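Local coordinates for protein beta-glucuronidase (uncultured Clostridium sp., PDB 6U7J) that hydrolyses beta-glucuronides as a gut-microbial family 2 glycoside hydrolase and probably reactivates estrogens by removing glucuronic acid from their conjugates, at residues 298-303 with 546-551; 335-340 with 357-362. All coordinates share one frame; numbering follows the deposited sequence.

Contact 1. Residues 298-303 with 546-551; sequences PFYFKG and IGEHIW
The Y300 ring lies with one face on G547, whose CA sits 3.9 Å from the ring centroid in a CH-pi contact, while E548 OE1 and K302 CG lie at its edge. On the other face of the sheet, the F301 ring carries F299 CE2 over one face and has I546 O at its edge, 3.3 Å from F301 CD1. Glycine suits position 547: F301 CB packs on G547 CA (3.7 Å) on the F301/H549 face, and Y300 lies over the backbone on the other. With CG anti to the backbone N (chi1 -174°), Y300 reaches across to the partner strand, and its OH donates to E548 OE1 at 2.7 Å, meeting the carboxylate on its anti side. G303 lies against the H549 ring, with G303 C 3.5 Å from H549 CD2. Strands 301-303 and 546-551 run parallel, pairing the first and last strands of the TIM barrel and so closing it. E548 N donates to F301 O (2.8 Å), F301 N to I546 O and I550 N to G303 O. E548 OE1 forms a salt bridge with R589, OE2 a hydrogen bond with W590 NE1, and H549 NE2 one with S336 OG. Both oxygens of the buried carboxylate are thus engaged, and the arginine would be expected to stabilise its charge.

Contact 2. Residues 335-340 with 357-362; sequences NSFRTS and IVVIDE
A side-chain hydroxyl takes over the strand pairing where T339 bends the chain in an inverse gamma turn: T339 OG1 accepts the backbone N-H of E362 at 3.0 Å. Threonine suits the place because its two branches divide the work, OG1 lying between the backbone N and the carbonyl carbon (chi1 78°) while CG2 packs on V359 CG1. Beside it, R338 NH1 and E362 OE1 form a salt bridge of 2.8 Å. E362 OE1 is met on its syn side and lies at the guanidinium edge, close to its plane, although the carboxylate plane is turned 61° from it. A bend at chi3 (58°) turns the arginine tip to E362, whose own chain is extended. This pair lies at the C-terminal end of the strands, where TIM barrels carry their active sites, and it has further partners in E506 and N416 for R338, and S413 and H341 for E362. The segments are the two parallel strands of a beta-alpha-beta unit joined through helix 346-355. Backbone bonds such as I360 N to F337 O (3.0 Å) zip them together. On the helix side, V359 CG2 rests over one face of the F337 ring, 3.9 Å from its centroid, and I357 CG2 meets F337 CE1 at 3.6 Å. Beta-branched V359 and I357 suit this side because each offers the ring a methyl close to its backbone, and M348 and M349 of the helix cover F337 and V359 respectively.

How the contacts relate
Contacts 1 and 2 lie side by side in the TIM barrel, their centres about 10 Å apart, and strand 297-305 is the neighbour of strand 336-338 in the shared sheet. Four parallel strands therefore follow one another round the barrel wall: 545-551, 297-305, 336-338 and 358-362. Along the chain, contact 2 is nested within the 242 residues between the segments of contact 1: it joins consecutive strands, whereas contact 1 brings the last strand back to the first. N335 links the two, its backbone N lying 2.7 Å from K302 O and its ND2 2.9 Å from Y300 O, both probable hydrogen bonds. Closure and local pairing thus build one continuous wall of the hydrolase's barrel.

Contact 1. Residues 298-303 with 546-551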
ATOM      1  N   PRO B 298     -21.058   7.481 -37.922  1.00 42.62           N
ATOM      2  CA  PRO B 298     -20.525   6.313 -37.214  1.00 46.09           C
ATOM      3  C   PRO B 298     -20.156   6.653 -35.782  1.00 41.29           C
ATOM      4  O   PRO B 298     -19.652   7.739 -35.485  1.00 41.33           O
ATOM      5  CB  PRO B 298     -19.286   5.923 -38.036  1.00 43.27           C
ATOM      6  CG  PRO B 298     -19.411   6.670 -39.335  1.00 45.81           C
ATOM      7  CD  PRO B 298     -20.155   7.924 -38.998  1.00 44.17           C
ATOM      8  N   PHE B 299     -20.413   5.699 -34.898  1.00 42.55           N
ATOM      9  CA  PHE B 299     -20.148   5.835 -33.477  1.00 38.03           C
ATOM     10  C   PHE B 299     -19.283   4.662 -33.059  1.00 38.48           C
ATOM     11  O   PHE B 299     -19.585   3.510 -33.389  1.00 38.59           O
ATOM     12  CB  PHE B 299     -21.454   5.871 -32.672  1.00 38.47           C
ATOM     13  CG  PHE B 299     -21.255   6.040 -31.198  1.00 37.22           C
ATOM     14  CD1 PHE B 299     -21.007   7.289 -30.658  1.00 34.96           C
ATOM     15  CD2 PHE B 299     -21.305   4.938 -30.349  1.00 42.36           C
ATOM     16  CE1 PHE B 299     -20.814   7.444 -29.284  1.00 31.97           C
ATOM     17  CE2 PHE B 299     -21.125   5.083 -28.988  1.00 36.99           C
ATOM     18  CZ  PHE B 299     -20.874   6.347 -28.458  1.00 33.45           C
ATOM     19  N   TYR B 300     -18.182   4.960 -32.384  1.00 41.32           N
ATOM     20  CA  TYR B 300     -17.282   3.946 -31.851  1.00 35.99           C
ATOM     21  C   TYR B 300     -17.386   4.011 -30.330  1.00 32.53           C
ATOM     22  O   TYR B 300     -17.165   5.070 -29.736  1.00 33.29           O
ATOM     23  CB  TYR B 300     -15.852   4.190 -32.355  1.00 37.82           C
ATOM     24  CG  TYR B 300     -14.875   3.102 -31.976  1.00 36.05           C
ATOM     25  CD1 TYR B 300     -14.136   3.190 -30.799  1.00 35.25           C
ATOM     26  CD2 TYR B 300     -14.709   1.976 -32.774  1.00 30.81           C
ATOM     27  CE1 TYR B 300     -13.243   2.186 -30.432  1.00 33.58           C
ATOM     28  CE2 TYR B 300     -13.820   0.959 -32.410  1.00 33.66           C
ATOM     29  CZ  TYR B 300     -13.092   1.080 -31.236  1.00 32.76           C
ATOM     30  OH  TYR B 300     -12.201   0.100 -30.865  1.00 37.02           O
ATOM     31  N   PHE B 301     -17.800   2.910 -29.711  1.00 36.29           N
ATOM     32  CA  PHE B 301     -17.962   2.870 -28.255  1.00 33.93           C
ATOM     33  C   PHE B 301     -16.591   2.896 -27.570  1.00 35.29           C
ATOM     34  O   PHE B 301     -15.739   2.036 -27.832  1.00 32.88           O
ATOM     35  CB  PHE B 301     -18.726   1.617 -27.821  1.00 34.26           C
ATOM     36  CG  PHE B 301     -20.168   1.563 -28.275  1.00 36.66           C
ATOM     37  CD1 PHE B 301     -20.491   1.230 -29.578  1.00 36.78           C
ATOM     38  CD2 PHE B 301     -21.202   1.777 -27.370  1.00 37.72           C
ATOM     39  CE1 PHE B 301     -21.809   1.158 -29.981  1.00 39.31           C
ATOM     40  CE2 PHE B 301     -22.523   1.688 -27.765  1.00 34.97           C
ATOM     41  CZ  PHE B 301     -22.826   1.389 -29.076  1.00 36.95           C
ATOM     42  N   LYS B 302     -16.386   3.881 -26.695  1.00 35.35           N
ATOM     43  CA  LYS B 302     -15.218   3.957 -25.823  1.00 35.41           C
ATOM     44  C   LYS B 302     -15.701   4.126 -24.387  1.00 31.52           C
ATOM     45  O   LYS B 302     -16.310   5.151 -24.053  1.00 28.58           O
ATOM     46  CB  LYS B 302     -14.305   5.132 -26.206  1.00 32.38           C
ATOM     47  CG  LYS B 302     -13.854   5.172 -27.665  1.00 36.57           C
ATOM     48  CD  LYS B 302     -13.126   6.483 -27.963  1.00 32.57           C
ATOM     49  CE  LYS B 302     -14.047   7.676 -27.720  1.00 36.66           C
ATOM     50  NZ  LYS B 302     -13.332   8.968 -27.862  1.00 32.39           N
ATOM     51  N   GLY B 303     -15.399   3.152 -23.533  1.00 29.60           N
ATOM     52  CA  GLY B 303     -15.856   3.233 -22.159  1.00 29.29           C
ATOM     53  C   GLY B 303     -15.674   1.954 -21.373  1.00 29.46           C
ATOM     54  O   GLY B 303     -14.672   1.250 -21.544  1.00 28.75           O
ATOM     55  N   ILE B 546     -16.669  -2.092 -33.527  1.00 34.87           N
ATOM     56  CA  ILE B 546     -17.326  -0.800 -33.350  1.00 37.96           C
ATOM     57  C   ILE B 546     -17.242  -0.299 -31.911  1.00 34.69           C
ATOM     58  O   ILE B 546     -17.862   0.717 -31.576  1.00 37.74           O
ATOM     59  CB  ILE B 546     -18.791  -0.830 -33.834  1.00 36.03           C
ATOM     60  CG1 ILE B 546     -19.537  -2.002 -33.208  1.00 35.77           C
ATOM     61  CG2 ILE B 546     -18.845  -0.923 -35.347  1.00 40.01           C
ATOM     62  CD1 ILE B 546     -21.050  -1.780 -33.088  1.00 38.74           C
ATOM     63  N   GLY B 547     -16.492  -0.965 -31.050  1.00 33.22           N
ATOM     64  CA  GLY B 547     -16.323  -0.431 -29.714  1.00 34.12           C
ATOM     65  C   GLY B 547     -15.406  -1.278 -28.863  1.00 32.05           C
ATOM     66  O   GLY B 547     -15.162  -2.461 -29.144  1.00 29.81           O
ATOM     67  N   GLU B 548     -14.914  -0.645 -27.796  1.00 34.89           N
ATOM     68  CA  GLU B 548     -14.065  -1.302 -26.813  1.00 33.66           C
ATOM     69  C   GLU B 548     -14.495  -0.845 -25.428  1.00 31.86           C
ATOM     70  O   GLU B 548     -14.550   0.358 -25.145  1.00 29.97           O
ATOM     71  CB  GLU B 548     -12.573  -0.988 -27.058  1.00 29.87           C
ATOM     72  CG  GLU B 548     -12.176   0.476 -26.853  1.00 28.48           C
ATOM     73  CD  GLU B 548     -10.840   0.827 -27.519  1.00 39.70           C
ATOM     74  OE1 GLU B 548     -10.667   0.486 -28.713  1.00 38.36           O
ATOM     75  OE2 GLU B 548      -9.972   1.441 -26.851  1.00 35.17           O
ATOM     76  N   HIS B 549     -14.812  -1.798 -24.566  1.00 29.95           N
ATOM     77  CA  HIS B 549     -15.187  -1.484 -23.193  1.00 30.64           C
ATOM     78  C   HIS B 549     -14.217  -2.232 -22.300  1.00 29.09           C
ATOM     79  O   HIS B 549     -14.208  -3.470 -22.284  1.00 29.17           O
ATOM     80  CB  HIS B 549     -16.642  -1.858 -22.894  1.00 32.29           C
ATOM     81  CG  HIS B 549     -17.620  -0.754 -23.181  1.00 30.89           C
ATOM     82  ND1 HIS B 549     -18.918  -0.771 -22.719  1.00 33.61           N
ATOM     83  CD2 HIS B 549     -17.488   0.395 -23.890  1.00 31.34           C
ATOM     84  CE1 HIS B 549     -19.540   0.326 -23.117  1.00 32.76           C
ATOM     85  NE2 HIS B 549     -18.694   1.050 -23.830  1.00 30.72           N
ATOM     86  N   ILE B 550     -13.357  -1.477 -21.614  1.00 31.01           N
ATOM     87  CA  ILE B 550     -12.430  -2.063 -20.657  1.00 28.13           C
ATOM     88  C   ILE B 550     -13.234  -2.557 -19.464  1.00 30.95           C
ATOM     89  O   ILE B 550     -14.223  -1.926 -19.068  1.00 29.01           O
ATOM     90  CB  ILE B 550     -11.382  -1.019 -20.243  1.00 28.85           C
ATOM     91  CG1 ILE B 550     -10.457  -0.695 -21.420  1.00 30.26           C
ATOM     92  CG2 ILE B 550     -10.548  -1.518 -19.067  1.00 30.80           C
ATOM     93  CD1 ILE B 550      -9.669   0.583 -21.229  1.00 32.34           C
ATOM     94  N   TRP B 551     -12.862  -3.702 -18.906  1.00 29.42           N
ATOM     95  CA  TRP B 551     -13.632  -4.198 -17.782  1.00 28.20           C
ATOM     96  C   TRP B 551     -13.097  -3.653 -16.474  1.00 40.40           C
ATOM     97  O   TRP B 551     -11.893  -3.722 -16.186  1.00 34.14           O
ATOM     98  CB  TRP B 551     -13.706  -5.710 -17.674  1.00 29.82           C
ATOM     99  CG  TRP B 551     -14.467  -6.089 -16.397  1.00 33.99           C
ATOM    100  CD1 TRP B 551     -13.985  -6.797 -15.333  1.00 35.53           C
ATOM    101  CD2 TRP B 551     -15.820  -5.723 -16.050  1.00 32.12           C
ATOM    102  NE1 TRP B 551     -14.958  -6.924 -14.362  1.00 28.62           N
ATOM    103  CE2 TRP B 551     -16.093  -6.283 -14.778  1.00 30.89           C
ATOM    104  CE3 TRP B 551     -16.835  -5.014 -16.706  1.00 34.47           C
ATOM    105  CZ2 TRP B 551     -17.332  -6.147 -14.146  1.00 29.85           C
ATOM    106  CZ3 TRP B 551     -18.080  -4.873 -16.073  1.00 34.33           C
ATOM    107  CH2 TRP B 551     -18.314  -5.437 -14.808  1.00 35.54           C
TER

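Contact 2. Residues 335-340 with 357-362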
ATOM      1  N   ASN B 335     -17.065   7.696 -23.910  1.00 27.18           N
ATOM      2  CA  ASN B 335     -18.319   8.219 -24.431  1.00 35.15           C
ATOM      3  C   ASN B 335     -19.519   7.337 -24.115  1.00 32.59           C
ATOM      4  O   ASN B 335     -20.635   7.662 -24.542  1.00 32.44           O
ATOM      5  CB  ASN B 335     -18.233   8.442 -25.962  1.00 27.36           C
ATOM      6  CG  ASN B 335     -17.979   7.160 -26.738  1.00 30.20           C
ATOM      7  OD1 ASN B 335     -18.132   6.057 -26.223  1.00 28.20           O
ATOM      8  ND2 ASN B 335     -17.577   7.309 -27.999  1.00 28.36           N
ATOM      9  N   SER B 336     -19.327   6.235 -23.389  1.00 33.11           N
ATOM     10  CA  SER B 336     -20.379   5.242 -23.220  1.00 32.83           C
ATOM     11  C   SER B 336     -20.081   4.373 -21.998  1.00 30.96           C
ATOM     12  O   SER B 336     -18.937   4.274 -21.551  1.00 31.84           O
ATOM     13  CB  SER B 336     -20.505   4.380 -24.485  1.00 27.47           C
ATOM     14  OG  SER B 336     -19.243   3.795 -24.844  1.00 29.57           O
ATOM     15  N   PHE B 337     -21.125   3.739 -21.467  1.00 28.76           N
ATOM     16  CA  PHE B 337     -20.952   2.625 -20.543  1.00 33.33           C
ATOM     17  C   PHE B 337     -22.062   1.611 -20.768  1.00 34.34           C
ATOM     18  O   PHE B 337     -23.076   1.892 -21.424  1.00 33.53           O
ATOM     19  CB  PHE B 337     -20.905   3.070 -19.061  1.00 30.72           C
ATOM     20  CG  PHE B 337     -22.113   3.840 -18.587  1.00 29.60           C
ATOM     21  CD1 PHE B 337     -22.167   5.217 -18.707  1.00 34.14           C
ATOM     22  CD2 PHE B 337     -23.174   3.188 -17.964  1.00 36.19           C
ATOM     23  CE1 PHE B 337     -23.274   5.929 -18.248  1.00 36.91           C
ATOM     24  CE2 PHE B 337     -24.273   3.893 -17.493  1.00 33.53           C
ATOM     25  CZ  PHE B 337     -24.324   5.267 -17.637  1.00 31.54           C
ATOM     26  N   ARG B 338     -21.843   0.416 -20.222  1.00 32.77           N
ATOM     27  CA  ARG B 338     -22.845  -0.648 -20.179  1.00 36.53           C
ATOM     28  C   ARG B 338     -23.279  -0.852 -18.728  1.00 35.62           C
ATOM     29  O   ARG B 338     -22.433  -0.883 -17.825  1.00 33.31           O
ATOM     30  CB  ARG B 338     -22.295  -1.955 -20.760  1.00 29.82           C
ATOM     31  CG  ARG B 338     -23.223  -3.147 -20.523  1.00 33.73           C
ATOM     32  CD  ARG B 338     -22.773  -4.400 -21.269  1.00 30.46           C
ATOM     33  NE  ARG B 338     -21.422  -4.807 -20.898  1.00 32.59           N
ATOM     34  CZ  ARG B 338     -21.119  -5.949 -20.285  1.00 36.94           C
ATOM     35  NH1 ARG B 338     -22.081  -6.804 -19.953  1.00 33.55           N
ATOM     36  NH2 ARG B 338     -19.849  -6.236 -19.988  1.00 32.61           N
ATOM     37  N   THR B 339     -24.592  -0.962 -18.493  1.00 32.26           N
ATOM     38  CA  THR B 339     -25.093  -1.133 -17.129  1.00 33.92           C
ATOM     39  C   THR B 339     -24.873  -2.593 -16.701  1.00 33.57           C
ATOM     40  O   THR B 339     -25.807  -3.361 -16.480  1.00 31.13           O
ATOM     41  CB  THR B 339     -26.556  -0.730 -17.000  1.00 33.98           C
ATOM     42  OG1 THR B 339     -27.398  -1.757 -17.516  1.00 30.22           O
ATOM     43  CG2 THR B 339     -26.824   0.571 -17.739  1.00 29.12           C
ATOM     44  N   SER B 340     -23.583  -2.968 -16.552  1.00 31.81           N
ATOM     45  CA  SER B 340     -23.163  -4.339 -16.437  1.00 33.91           C
ATOM     46  C   SER B 340     -23.881  -5.050 -15.301  1.00 40.60           C
ATOM     47  O   SER B 340     -23.718  -4.733 -14.122  1.00 32.99           O
ATOM     48  CB  SER B 340     -21.627  -4.486 -16.309  1.00 31.48           C
ATOM     49  OG  SER B 340     -21.065  -3.429 -15.553  1.00 42.89           O
ATOM     50  N   ILE B 357     -24.255  10.835 -22.822  1.00 34.95           N
ATOM     51  CA  ILE B 357     -23.493   9.592 -22.753  1.00 35.59           C
ATOM     52  C   ILE B 357     -24.334   8.461 -23.333  1.00 33.69           C
ATOM     53  O   ILE B 357     -25.532   8.351 -23.063  1.00 35.13           O
ATOM     54  CB  ILE B 357     -23.061   9.293 -21.304  1.00 38.22           C
ATOM     55  CG1 ILE B 357     -22.064  10.353 -20.801  1.00 38.40           C
ATOM     56  CG2 ILE B 357     -22.447   7.896 -21.188  1.00 31.06           C
ATOM     57  CD1 ILE B 357     -22.005  10.481 -19.262  1.00 34.63           C
ATOM     58  N   VAL B 358     -23.713   7.616 -24.127  1.00 33.87           N
ATOM     59  CA  VAL B 358     -24.411   6.520 -24.790  1.00 34.63           C
ATOM     60  C   VAL B 358     -24.356   5.290 -23.893  1.00 36.66           C
ATOM     61  O   VAL B 358     -23.317   4.989 -23.304  1.00 35.21           O
ATOM     62  CB  VAL B 358     -23.786   6.252 -26.171  1.00 33.05           C
ATOM     63  CG1 VAL B 358     -24.298   4.971 -26.750  1.00 32.01           C
ATOM     64  CG2 VAL B 358     -24.078   7.426 -27.106  1.00 31.62           C
ATOM     65  N   VAL B 359     -25.475   4.576 -23.765  1.00 32.94           N
ATOM     66  CA  VAL B 359     -25.601   3.533 -22.757  1.00 32.52           C
ATOM     67  C   VAL B 359     -26.108   2.255 -23.415  1.00 31.50           C
ATOM     68  O   VAL B 359     -27.000   2.293 -24.268  1.00 33.15           O
ATOM     69  CB  VAL B 359     -26.527   3.993 -21.609  1.00 31.81           C
ATOM     70  CG1 VAL B 359     -26.807   2.884 -20.627  1.00 35.84           C
ATOM     71  CG2 VAL B 359     -25.917   5.176 -20.889  1.00 31.40           C
ATOM     72  N   ILE B 360     -25.500   1.131 -23.054  1.00 30.32           N
ATOM     73  CA  ILE B 360     -26.050  -0.190 -23.323  1.00 26.97           C
ATOM     74  C   ILE B 360     -26.743  -0.629 -22.039  1.00 29.31           C
ATOM     75  O   ILE B 360     -26.095  -0.784 -20.999  1.00 31.27           O
ATOM     76  CB  ILE B 360     -24.960  -1.192 -23.746  1.00 28.75           C
ATOM     77  CG1 ILE B 360     -24.243  -0.744 -25.017  1.00 29.44           C
ATOM     78  CG2 ILE B 360     -25.555  -2.583 -23.980  1.00 31.13           C
ATOM     79  CD1 ILE B 360     -23.005  -1.600 -25.331  1.00 35.07           C
ATOM     80  N   ASP B 361     -28.058  -0.809 -22.106  1.00 30.24           N
ATOM     81  CA  ASP B 361     -28.911  -1.115 -20.958  1.00 29.22           C
ATOM     82  C   ASP B 361     -29.139  -2.624 -20.846  1.00 33.03           C
ATOM     83  O   ASP B 361     -29.621  -3.256 -21.797  1.00 33.60           O
ATOM     84  CB  ASP B 361     -30.244  -0.388 -21.131  1.00 30.79           C
ATOM     85  CG  ASP B 361     -30.866   0.061 -19.828  1.00 31.06           C
ATOM     86  OD1 ASP B 361     -30.459  -0.394 -18.728  1.00 33.25           O
ATOM     87  OD2 ASP B 361     -31.811   0.864 -19.922  1.00 31.09           O
ATOM     88  N   GLU B 362     -28.832  -3.198 -19.674  1.00 29.73           N
ATOM     89  CA  GLU B 362     -28.724  -4.649 -19.529  1.00 31.14           C
ATOM     90  C   GLU B 362     -29.600  -5.181 -18.394  1.00 33.97           C
ATOM     91  O   GLU B 362     -29.671  -4.571 -17.322  1.00 33.89           O
ATOM     92  CB  GLU B 362     -27.260  -5.054 -19.288  1.00 30.12           C
ATOM     93  CG  GLU B 362     -26.988  -6.557 -19.378  1.00 35.77           C
ATOM     94  CD  GLU B 362     -25.494  -6.892 -19.316  1.00 39.57           C
ATOM     95  OE1 GLU B 362     -24.848  -6.940 -20.396  1.00 33.81           O
ATOM     96  OE2 GLU B 362     -24.967  -7.091 -18.187  1.00 33.23           O
TER